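Local coordinates for protein putative fimbrium tip subunit Fim1C (Bacteroides ovatus, PDB 4EPS) that probably forms part of the tip of a fimbrium, a filamentous cell-surface appendage that mediates adhesion and biofilm formation, at residues 272-277 with 295-300. Numbering follows the deposited sequence.
Sequences DYYYAD and GIVCWV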
ATOM      1  N   ASP A 272      -5.625  11.368   9.742  1.00 17.25           N
ATOM      2  CA  ASP A 272      -4.595  11.870   8.830  1.00 15.58           C
ATOM      3  C   ASP A 272      -4.666  13.413   8.733  1.00 19.28           C
ATOM      4  O   ASP A 272      -5.757  13.986   8.846  1.00 19.18           O
ATOM      5  CB  ASP A 272      -4.731  11.270   7.434  1.00 15.95           C
ATOM      6  CG  ASP A 272      -4.297   9.812   7.284  1.00 20.37           C
ATOM      7  OD1 ASP A 272      -3.752   9.232   8.277  1.00 19.52           O
ATOM      8  OD2 ASP A 272      -4.498   9.254   6.193  1.00 22.34           O
ATOM      9  N   TYR A 273      -3.518  14.067   8.538  1.00 17.38           N
ATOM     10  CA  TYR A 273      -3.432  15.540   8.423  1.00 16.68           C
ATOM     11  C   TYR A 273      -3.743  15.956   6.988  1.00 20.62           C
ATOM     12  O   TYR A 273      -3.189  15.391   6.040  1.00 20.59           O
ATOM     13  CB  TYR A 273      -2.022  16.052   8.863  1.00 17.49           C
ATOM     14  CG  TYR A 273      -1.714  15.700  10.303  1.00 18.45           C
ATOM     15  CD1 TYR A 273      -2.163  16.508  11.350  1.00 18.81           C
ATOM     16  CD2 TYR A 273      -0.951  14.576  10.620  1.00 18.42           C
ATOM     17  CE1 TYR A 273      -1.883  16.187  12.680  1.00 19.48           C
ATOM     18  CE2 TYR A 273      -0.689  14.228  11.947  1.00 19.46           C
ATOM     19  CZ  TYR A 273      -1.136  15.048  12.971  1.00 21.07           C
ATOM     20  OH  TYR A 273      -0.870  14.713  14.276  1.00 19.96           O
ATOM     21  N   TYR A 274      -4.622  16.949   6.830  1.00 18.74           N
ATOM     22  CA  TYR A 274      -5.096  17.431   5.536  1.00 18.58           C
ATOM     23  C   TYR A 274      -4.606  18.850   5.280  1.00 21.88           C
ATOM     24  O   TYR A 274      -4.697  19.717   6.153  1.00 20.15           O
ATOM     25  CB  TYR A 274      -6.651  17.377   5.489  1.00 19.65           C
ATOM     26  CG  TYR A 274      -7.168  17.440   4.065  1.00 20.66           C
ATOM     27  CD1 TYR A 274      -7.181  16.307   3.258  1.00 22.30           C
ATOM     28  CD2 TYR A 274      -7.630  18.641   3.520  1.00 21.16           C
ATOM     29  CE1 TYR A 274      -7.667  16.356   1.953  1.00 21.30           C
ATOM     30  CE2 TYR A 274      -8.115  18.702   2.214  1.00 21.30           C
ATOM     31  CZ  TYR A 274      -8.130  17.556   1.437  1.00 23.00           C
ATOM     32  OH  TYR A 274      -8.578  17.610   0.143  1.00 22.68           O
ATOM     33  N   TYR A 275      -4.066  19.086   4.080  1.00 19.95           N
ATOM     34  CA  TYR A 275      -3.418  20.362   3.751  1.00 19.72           C
ATOM     35  C   TYR A 275      -4.148  21.177   2.670  1.00 23.16           C
ATOM     36  O   TYR A 275      -4.968  20.651   1.936  1.00 23.09           O
ATOM     37  CB  TYR A 275      -1.943  20.090   3.339  1.00 20.47           C
ATOM     38  CG  TYR A 275      -1.133  19.670   4.546  1.00 20.27           C
ATOM     39  CD1 TYR A 275      -1.137  18.345   4.990  1.00 21.61           C
ATOM     40  CD2 TYR A 275      -0.425  20.612   5.302  1.00 20.71           C
ATOM     41  CE1 TYR A 275      -0.510  17.977   6.182  1.00 21.76           C
ATOM     42  CE2 TYR A 275       0.246  20.242   6.472  1.00 20.83           C
ATOM     43  CZ  TYR A 275       0.201  18.924   6.906  1.00 25.88           C
ATOM     44  OH  TYR A 275       0.829  18.562   8.073  1.00 22.98           O
ATOM     45  N   ALA A 276      -3.832  22.481   2.592  1.00 22.36           N
ATOM     46  CA  ALA A 276      -4.435  23.450   1.672  1.00 22.70           C
ATOM     47  C   ALA A 276      -4.341  23.039   0.187  1.00 25.28           C
ATOM     48  O   ALA A 276      -5.213  23.410  -0.602  1.00 25.66           O
ATOM     49  CB  ALA A 276      -3.808  24.821   1.879  1.00 24.05           C
ATOM     50  N   ASP A 277      -3.333  22.238  -0.192  1.00 23.34           N
ATOM     51  CA  ASP A 277      -3.196  21.812  -1.591  1.00 23.80           C
ATOM     52  C   ASP A 277      -3.933  20.476  -1.836  1.00 27.03           C
ATOM     53  O   ASP A 277      -3.951  19.972  -2.967  1.00 26.65           O
ATOM     54  CB  ASP A 277      -1.692  21.695  -1.957  1.00 25.36           C
ATOM     55  CG  ASP A 277      -0.930  20.608  -1.202  1.00 31.98           C
ATOM     56  OD1 ASP A 277      -1.439  20.133  -0.145  1.00 28.48           O
ATOM     57  OD2 ASP A 277       0.206  20.285  -1.617  1.00 33.80           O
ATOM     58  N   GLY A 295      -6.964  20.865   8.262  1.00 20.21           N
ATOM     59  CA  GLY A 295      -7.890  19.987   8.982  1.00 19.97           C
ATOM     60  C   GLY A 295      -7.362  18.583   9.183  1.00 21.26           C
ATOM     61  O   GLY A 295      -6.198  18.293   8.867  1.00 20.09           O
ATOM     62  N   ILE A 296      -8.213  17.735   9.760  1.00 18.17           N
ATOM     63  CA  ILE A 296      -7.930  16.320  10.037  1.00 18.01           C
ATOM     64  C   ILE A 296      -8.985  15.466   9.327  1.00 19.47           C
ATOM     65  O   ILE A 296     -10.181  15.747   9.425  1.00 18.68           O
ATOM     66  CB  ILE A 296      -7.965  16.052  11.594  1.00 22.36           C
ATOM     67  CG1 ILE A 296      -6.954  16.969  12.386  1.00 23.44           C
ATOM     68  CG2 ILE A 296      -7.752  14.569  11.924  1.00 24.61           C
ATOM     69  CD1 ILE A 296      -5.560  16.918  12.004  1.00 23.09           C
ATOM     70  N   VAL A 297      -8.556  14.382   8.712  1.00 16.53           N
ATOM     71  CA  VAL A 297      -9.506  13.442   8.089  1.00 15.67           C
ATOM     72  C   VAL A 297     -10.334  12.844   9.215  1.00 19.95           C
ATOM     73  O   VAL A 297      -9.765  12.260  10.153  1.00 19.92           O
ATOM     74  CB  VAL A 297      -8.749  12.352   7.288  1.00 18.42           C
ATOM     75  CG1 VAL A 297      -9.717  11.269   6.773  1.00 18.00           C
ATOM     76  CG2 VAL A 297      -7.975  12.985   6.116  1.00 18.22           C
ATOM     77  N   CYS A 298     -11.670  12.998   9.149  1.00 18.18           N
ATOM     78  CA  CYS A 298     -12.514  12.521  10.257  1.00 18.78           C
ATOM     79  C   CYS A 298     -13.442  11.375   9.858  1.00 22.83           C
ATOM     80  O   CYS A 298     -14.073  10.771  10.735  1.00 20.68           O
ATOM     81  CB  CYS A 298     -13.296  13.703  10.840  1.00 20.65           C
ATOM     82  SG  CYS A 298     -14.457  14.458   9.665  1.00 24.67           S
ATOM     83  N   TRP A 299     -13.462  10.979   8.580  1.00 20.46           N
ATOM     84  CA  TRP A 299     -14.314   9.863   8.117  1.00 21.18           C
ATOM     85  C   TRP A 299     -13.794   9.437   6.750  1.00 22.80           C
ATOM     86  O   TRP A 299     -13.426  10.295   5.962  1.00 22.39           O
ATOM     87  CB  TRP A 299     -15.794  10.300   8.051  1.00 21.28           C
ATOM     88  CG  TRP A 299     -16.755   9.168   7.819  1.00 23.72           C
ATOM     89  CD1 TRP A 299     -17.349   8.367   8.759  1.00 26.76           C
ATOM     90  CD2 TRP A 299     -17.249   8.737   6.547  1.00 23.87           C
ATOM     91  NE1 TRP A 299     -18.193   7.460   8.138  1.00 26.86           N
ATOM     92  CE2 TRP A 299     -18.130   7.654   6.777  1.00 28.38           C
ATOM     93  CE3 TRP A 299     -17.043   9.178   5.229  1.00 25.65           C
ATOM     94  CZ2 TRP A 299     -18.844   7.046   5.741  1.00 28.87           C
ATOM     95  CZ3 TRP A 299     -17.747   8.569   4.201  1.00 27.90           C
ATOM     96  CH2 TRP A 299     -18.602   7.487   4.457  1.00 29.11           C
ATOM     97  N   VAL A 300     -13.677   8.144   6.504  1.00 20.07           N
ATOM     98  CA  VAL A 300     -13.123   7.635   5.233  1.00 20.19           C
ATOM     99  C   VAL A 300     -14.209   6.839   4.497  1.00 24.54           C
ATOM    100  O   VAL A 300     -14.817   5.948   5.085  1.00 22.06           O
ATOM    101  CB  VAL A 300     -11.842   6.773   5.473  1.00 23.23           C
ATOM    102  CG1 VAL A 300     -11.324   6.140   4.152  1.00 22.80           C
ATOM    103  CG2 VAL A 300     -10.743   7.608   6.136  1.00 22.60           C
TER
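G295 pairs with Y274 and I296 with Y273 where two antiparallel neighbours, strands 273-275 and 293-300, meet inside a six-stranded antiparallel sheet; strand 280-281 flanks 273-275, and strand 334-338 lies beyond 293-300. At G295, a hydrogen-bonded pair, the carbonyl O accepts Y274 N at 2.9 Å, the donor lying 36° out of the carbonyl plane; the return bond from G295 N to Y274 O is weak. CB of Y274 passes 3.5 Å from G295 O, and CG stands anti to the backbone N (chi1 -162°); farther out the ring meets F510, and Y274 OH is hydrogen-bonded to Y187 OH. I296 and Y273 form the non-hydrogen-bonded pair, and their side chains run side by side on the sheet face covered by helix 446-458. Contact there falls to the tip of the isoleucine: CD1 lies 3.5 Å from CD1 of the Y273 ring. CA of I296 also makes a CH...O contact with D272 O. V297 N gives that same oxygen, just before strand 273-275, a nearly straight bond, 2.8 Å long with 171° at the hydrogen. V297 CG2 touches CB of D272 at 3.9 Å. The D272 carboxylate turns elsewhere, to H266, Q269 and G283. C298 and W299 together stand opposite L335 of strand 334-338, a classic beta bulge, and the W299 indole meets the F387 ring edge-to-face.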